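Local coordinates for fructose-bisphosphate aldolase (Thermus caldophilus, PDB 2FJK), which is a class II aldolase of the TIM-barrel superfamily, found here in a four-chain assembly with 1,3-dihydroxyacetonephosphate bound, at residues A137-H142 with A150-P155; V172-S177 with P187-P192. All coordinates share one frame; numbering follows the deposited sequence.

Contact 1 (A137-H142 with A150-P155); sequences AGIEEH and ALLTNP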
loop_
_atom_site.group_PDB
_atom_site.type_symbol
_atom_site.label_atom_id
_atom_site.label_comp_id
_atom_site.label_asym_id
_atom_site.label_seq_id
_atom_site.Cartn_x
_atom_site.Cartn_y
_atom_site.Cartn_z
ATOM N N ALA A 137 -13.418 -20.261 -31.161
ATOM C CA ALA A 137 -14.481 -20.027 -32.117
ATOM C C ALA A 137 -15.485 -21.157 -31.983
ATOM O O ALA A 137 -15.114 -22.302 -31.707
ATOM C CB ALA A 137 -13.913 -19.991 -33.532
ATOM N N GLY A 138 -16.760 -20.833 -32.161
ATOM C CA GLY A 138 -17.782 -21.857 -32.065
ATOM C C GLY A 138 -17.756 -22.741 -33.298
ATOM O O GLY A 138 -17.164 -22.380 -34.317
ATOM N N ILE A 139 -18.387 -23.907 -33.200
ATOM C CA ILE A 139 -18.462 -24.851 -34.309
ATOM C C ILE A 139 -19.726 -25.687 -34.210
ATOM O O ILE A 139 -20.165 -26.040 -33.117
ATOM C CB ILE A 139 -17.243 -25.814 -34.348
ATOM C CG1 ILE A 139 -16.784 -26.151 -32.929
ATOM C CG2 ILE A 139 -16.127 -25.205 -35.163
ATOM C CD1 ILE A 139 -17.761 -26.989 -32.137
ATOM N N GLU A 140 -20.316 -25.996 -35.357
ATOM C CA GLU A 140 -21.523 -26.803 -35.372
ATOM C C GLU A 140 -21.120 -28.269 -35.371
ATOM O O GLU A 140 -19.934 -28.595 -35.339
ATOM C CB GLU A 140 -22.360 -26.485 -36.609
ATOM C CG GLU A 140 -22.588 -25.002 -36.825
ATOM C CD GLU A 140 -23.824 -24.720 -37.652
ATOM O OE1 GLU A 140 -24.939 -24.986 -37.156
ATOM O OE2 GLU A 140 -23.684 -24.236 -38.795
ATOM N N GLU A 141 -22.108 -29.153 -35.404
ATOM C CA GLU A 141 -21.842 -30.584 -35.403
ATOM C C GLU A 141 -21.876 -31.139 -36.819
ATOM O O GLU A 141 -22.219 -32.298 -37.031
ATOM C CB GLU A 141 -22.881 -31.290 -34.541
ATOM C CG GLU A 141 -23.011 -30.681 -33.168
ATOM C CD GLU A 141 -24.211 -31.204 -32.421
ATOM O OE1 GLU A 141 -24.273 -32.428 -32.179
ATOM O OE2 GLU A 141 -25.092 -30.387 -32.077
ATOM N N HIS A 142 -21.520 -30.297 -37.783
ATOM C CA HIS A 142 -21.505 -30.696 -39.183
ATOM C C HIS A 142 -20.063 -30.834 -39.652
ATOM O O HIS A 142 -19.693 -31.831 -40.271
ATOM C CB HIS A 142 -22.214 -29.651 -40.048
ATOM C CG HIS A 142 -23.483 -29.127 -39.449
ATOM N ND1 HIS A 142 -24.435 -29.949 -38.882
ATOM C CD2 HIS A 142 -23.966 -27.867 -39.346
ATOM C CE1 HIS A 142 -25.448 -29.216 -38.455
ATOM N NE2 HIS A 142 -25.188 -27.949 -38.724
ATOM N N ALA A 150 -8.194 -27.796 -38.004
ATOM C CA ALA A 150 -8.519 -26.438 -38.429
ATOM C C ALA A 150 -8.684 -25.552 -37.205
ATOM O O ALA A 150 -7.862 -24.676 -36.943
ATOM C CB ALA A 150 -9.799 -26.435 -39.256
ATOM N N LEU A 151 -9.751 -25.797 -36.457
ATOM C CA LEU A 151 -10.045 -25.038 -35.253
ATOM C C LEU A 151 -10.064 -26.006 -34.079
ATOM O O LEU A 151 -10.006 -27.219 -34.271
ATOM C CB LEU A 151 -11.416 -24.371 -35.380
ATOM C CG LEU A 151 -11.904 -23.565 -34.175
ATOM C CD1 LEU A 151 -11.104 -22.276 -34.084
ATOM C CD2 LEU A 151 -13.392 -23.266 -34.309
ATOM N N LEU A 152 -10.147 -25.465 -32.870
ATOM C CA LEU A 152 -10.204 -26.270 -31.655
ATOM C C LEU A 152 -8.904 -26.983 -31.311
ATOM O O LEU A 152 -8.211 -27.513 -32.178
ATOM C CB LEU A 152 -11.342 -27.288 -31.751
ATOM C CG LEU A 152 -12.708 -26.717 -32.153
ATOM C CD1 LEU A 152 -13.748 -27.824 -32.081
ATOM C CD2 LEU A 152 -13.097 -25.564 -31.239
ATOM N N THR A 153 -8.600 -26.996 -30.018
ATOM C CA THR A 153 -7.394 -27.611 -29.484
ATOM C C THR A 153 -7.237 -29.089 -29.811
ATOM O O THR A 153 -8.180 -29.871 -29.684
ATOM C CB THR A 153 -7.345 -27.476 -27.952
ATOM O OG1 THR A 153 -7.552 -26.106 -27.588
ATOM C CG2 THR A 153 -5.996 -27.943 -27.418
ATOM N N ASN A 154 -6.031 -29.459 -30.225
ATOM C CA ASN A 154 -5.702 -30.842 -30.541
ATOM C C ASN A 154 -4.908 -31.352 -29.334
ATOM O O ASN A 154 -3.838 -30.825 -29.020
ATOM C CB ASN A 154 -4.839 -30.896 -31.803
ATOM C CG ASN A 154 -4.283 -32.286 -32.076
ATOM O OD1 ASN A 154 -5.018 -33.215 -32.415
ATOM N ND2 ASN A 154 -2.974 -32.431 -31.927
ATOM N N PRO A 155 -5.424 -32.378 -28.638
ATOM C CA PRO A 155 -4.752 -32.940 -27.462
ATOM C C PRO A 155 -3.238 -33.140 -27.565
ATOM O O PRO A 155 -2.486 -32.566 -26.775
ATOM C CB PRO A 155 -5.521 -34.243 -27.203
ATOM C CG PRO A 155 -6.209 -34.534 -28.507
ATOM C CD PRO A 155 -6.612 -33.176 -28.982
#
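Leu151 carries the tight half of this contact between two loops that flank the short helix 146-150. Both lie in the surface excursion leading from strand 128-133 to helix 155-164, a strand-to-helix connection of the TIM-barrel family, with Gly138 about 11 Å from the bound 1,3-dihydroxyacetonephosphate. The CG of Leu151 stands anti to the backbone N (chi1 178°), and the CD2 branch drives into the angle formed by Ala137 and Ile139. There CD2 of Leu151 lies 3.4 Å from Ala137 CB and 3.5 Å from Ile139 CG2, both closer than usual for carbon pairs, and the Ala137 carbonyl closes a third side, its O 3.3 Å from Leu151 CD2. CD1 of Leu151 lies 3.7 Å from Ala137 CB, so both methyls rest against the same side of one small side chain. Ile139 crosses Leu151 obliquely. Its CG1 lies between the backbone N and the carbonyl carbon, the crowded position, and at a chi1 of 35° is turned some way off the staggered value; it meets Leu152 tip to tip, with Ile139 CG1 3.6 Å from Leu152 CD1. Leu152, at a positive phi (70°), is the buried member of the group and also touches Arg193 of helix 191-200.

Toward 150-155 the far end of 137-142 is loose: Glu140, Glu141 and His142 are exposed and make no contact with that segment, although Glu141, like Ile139, packs on Phe188. Beyond Leu152 the chain leads off toward helix 155-164, Thr153 OG1 bonding to Leu133 O.

No hydrogen bond spans the segments, so the loop ends are joined by methyl-to-methyl fit and the shedding of water from aliphatic surface, without a directional bond to set their alignment.

Contact 2 (V172-S177 with P187-P192); sequences VAIGTS and PFIDHP
Ile174 has its CG1 in the crowded position between backbone N and carbonyl carbon (chi1 60°), while Ile189 keeps CG1 beside its N and CG2 anti to it; the two side chains cross obliquely, with Ile174 CD1 3.8 Å from Ile189 CG2. Gly175 follows at a positive phi of 123°. Having no side chain, it lets the opposing backbone come close, its CA 3.5 Å from Phe188 O in a CA-H...O contact.

Asp190 N donates to Ile174 O at 2.7 Å, nearly straight (163° at the hydrogen) and in the carbonyl plane, and the CA-H of Ile189 approaches the same oxygen, CA to Ile174 O being 3.4 Å. Asp190 N also sits 3.8 Å above the plane of the Phe188 ring, toward its rim. Asp190 is the centre of an inverse gamma turn, closed by a weak bond from His191 N to Ile189 O. As N-cap, it turns its carboxylate away from 172-177, and OD1 accepts from Arg193 N.

This buried junction closes the connection from strand 171-172 to helix 191-200, a beta-alpha loop of the TIM-barrel family, with the side chain of Thr176 about 7 Å from the bound 1,3-dihydroxyacetonephosphate. Thr176 OG1 bonds to the backbone O of His208, a pocket residue. Ile174 packs on Leu194 of that helix and, with Thr176, on Leu207 of strand 205-207, while Ile189 reaches Asp238 of helix 236-244.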
loop_
_atom_site.group_PDB
_atom_site.type_symbol
_atom_site.label_atom_id
_atom_site.label_comp_id
_atom_site.label_asym_id
_atom_site.label_seq_id
_atom_site.Cartn_x
_atom_site.Cartn_y
_atom_site.Cartn_z
ATOM N N VAL A 172 -8.340 -24.008 -23.287
ATOM C CA VAL A 172 -8.630 -24.843 -24.448
ATOM C C VAL A 172 -9.794 -24.365 -25.304
ATOM O O VAL A 172 -10.710 -23.697 -24.824
ATOM C CB VAL A 172 -8.898 -26.305 -24.023
ATOM C CG1 VAL A 172 -7.709 -26.827 -23.223
ATOM C CG2 VAL A 172 -10.182 -26.392 -23.204
ATOM N N ALA A 173 -9.742 -24.723 -26.582
ATOM C CA ALA A 173 -10.781 -24.359 -27.548
ATOM C C ALA A 173 -11.657 -25.577 -27.833
ATOM O O ALA A 173 -11.236 -26.502 -28.532
ATOM C CB ALA A 173 -10.140 -23.866 -28.844
ATOM N N ILE A 174 -12.873 -25.579 -27.306
ATOM C CA ILE A 174 -13.756 -26.717 -27.512
ATOM C C ILE A 174 -15.180 -26.351 -27.884
ATOM O O ILE A 174 -16.103 -27.135 -27.648
ATOM C CB ILE A 174 -13.807 -27.597 -26.264
ATOM C CG1 ILE A 174 -14.327 -26.782 -25.070
ATOM C CG2 ILE A 174 -12.426 -28.158 -25.988
ATOM C CD1 ILE A 174 -14.427 -27.577 -23.780
ATOM N N GLY A 175 -15.360 -25.163 -28.450
ATOM C CA GLY A 175 -16.688 -24.752 -28.848
ATOM C C GLY A 175 -17.219 -23.464 -28.256
ATOM O O GLY A 175 -18.301 -23.032 -28.653
ATOM N N THR A 176 -16.493 -22.858 -27.312
ATOM C CA THR A 176 -16.929 -21.595 -26.698
ATOM C C THR A 176 -16.356 -20.391 -27.444
ATOM O O THR A 176 -15.406 -20.526 -28.224
ATOM C CB THR A 176 -16.469 -21.475 -25.227
ATOM O OG1 THR A 176 -15.043 -21.397 -25.187
ATOM C CG2 THR A 176 -16.921 -22.675 -24.414
ATOM N N SER A 177 -16.938 -19.215 -27.203
ATOM C CA SER A 177 -16.490 -17.980 -27.833
ATOM C C SER A 177 -17.072 -16.797 -27.056
ATOM O O SER A 177 -18.124 -16.930 -26.423
ATOM C CB SER A 177 -16.933 -17.936 -29.303
ATOM O OG SER A 177 -18.327 -17.697 -29.436
ATOM N N PRO A 187 -25.083 -24.004 -28.278
ATOM C CA PRO A 187 -23.787 -24.114 -28.954
ATOM C C PRO A 187 -23.073 -25.413 -28.599
ATOM O O PRO A 187 -22.960 -25.771 -27.432
ATOM C CB PRO A 187 -23.039 -22.868 -28.471
ATOM C CG PRO A 187 -23.642 -22.604 -27.134
ATOM C CD PRO A 187 -25.108 -22.834 -27.382
ATOM N N PHE A 188 -22.591 -26.114 -29.616
ATOM C CA PHE A 188 -21.911 -27.386 -29.402
ATOM C C PHE A 188 -20.587 -27.292 -28.658
ATOM O O PHE A 188 -19.716 -26.501 -29.002
ATOM C CB PHE A 188 -21.661 -28.088 -30.739
ATOM C CG PHE A 188 -20.929 -29.396 -30.603
ATOM C CD1 PHE A 188 -21.546 -30.495 -30.013
ATOM C CD2 PHE A 188 -19.615 -29.519 -31.040
ATOM C CE1 PHE A 188 -20.866 -31.700 -29.860
ATOM C CE2 PHE A 188 -18.924 -30.718 -30.891
ATOM C CZ PHE A 188 -19.550 -31.811 -30.301
ATOM N N ILE A 189 -20.439 -28.126 -27.641
ATOM C CA ILE A 189 -19.210 -28.167 -26.872
ATOM C C ILE A 189 -18.597 -29.542 -27.096
ATOM O O ILE A 189 -19.230 -30.560 -26.818
ATOM C CB ILE A 189 -19.472 -27.975 -25.368
ATOM C CG1 ILE A 189 -20.321 -26.722 -25.140
ATOM C CG2 ILE A 189 -18.151 -27.896 -24.624
ATOM C CD1 ILE A 189 -19.779 -25.470 -25.781
ATOM N N ASP A 190 -17.373 -29.565 -27.605
ATOM C CA ASP A 190 -16.679 -30.816 -27.883
ATOM C C ASP A 190 -16.174 -31.452 -26.594
ATOM O O ASP A 190 -14.998 -31.339 -26.257
ATOM C CB ASP A 190 -15.498 -30.557 -28.820
ATOM C CG ASP A 190 -15.106 -31.784 -29.608
ATOM O OD1 ASP A 190 -14.984 -32.866 -28.999
ATOM O OD2 ASP A 190 -14.912 -31.662 -30.838
ATOM N N HIS A 191 -17.064 -32.129 -25.878
ATOM C CA HIS A 191 -16.693 -32.763 -24.618
ATOM C C HIS A 191 -15.670 -33.885 -24.761
ATOM O O HIS A 191 -14.762 -34.007 -23.938
ATOM C CB HIS A 191 -17.944 -33.270 -23.902
ATOM C CG HIS A 191 -18.799 -32.174 -23.342
ATOM N ND1 HIS A 191 -18.331 -31.269 -22.412
ATOM C CD2 HIS A 191 -20.093 -31.846 -23.568
ATOM C CE1 HIS A 191 -19.301 -30.433 -22.087
ATOM N NE2 HIS A 191 -20.382 -30.761 -22.773
ATOM N N PRO A 192 -15.798 -34.721 -25.807
ATOM C CA PRO A 192 -14.833 -35.810 -25.984
ATOM C C PRO A 192 -13.443 -35.229 -26.173
ATOM O O PRO A 192 -12.462 -35.748 -25.645
ATOM C CB PRO A 192 -15.336 -36.516 -27.242
ATOM C CG PRO A 192 -16.809 -36.283 -27.178
ATOM C CD PRO A 192 -16.884 -34.828 -26.795
#

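How the contacts relate
From strand 128-133 the chain runs into 137-142, passes through helix 146-150 and returns at 150-155, where contact 1 closes the first loop. Helix 155-164 and strand 171-172 follow before contact 2 closes a second loop, between 172-177 and 187-192, at the entrance to helix 191-200. The loops are therefore in series, neither enclosing the other, yet their centres lie only about 7 Å apart. Thr153 OG1 reaches Ala173 N at 2.8 Å, a probable hydrogen bond, and Phe188 CD2 packs 3.3 Å from Ile139 CD1. Together they link the ends of two neighbouring parallel strands, 128-133 and 171-172, with the loop ahead of helix 155-164 and the start of helix 191-200.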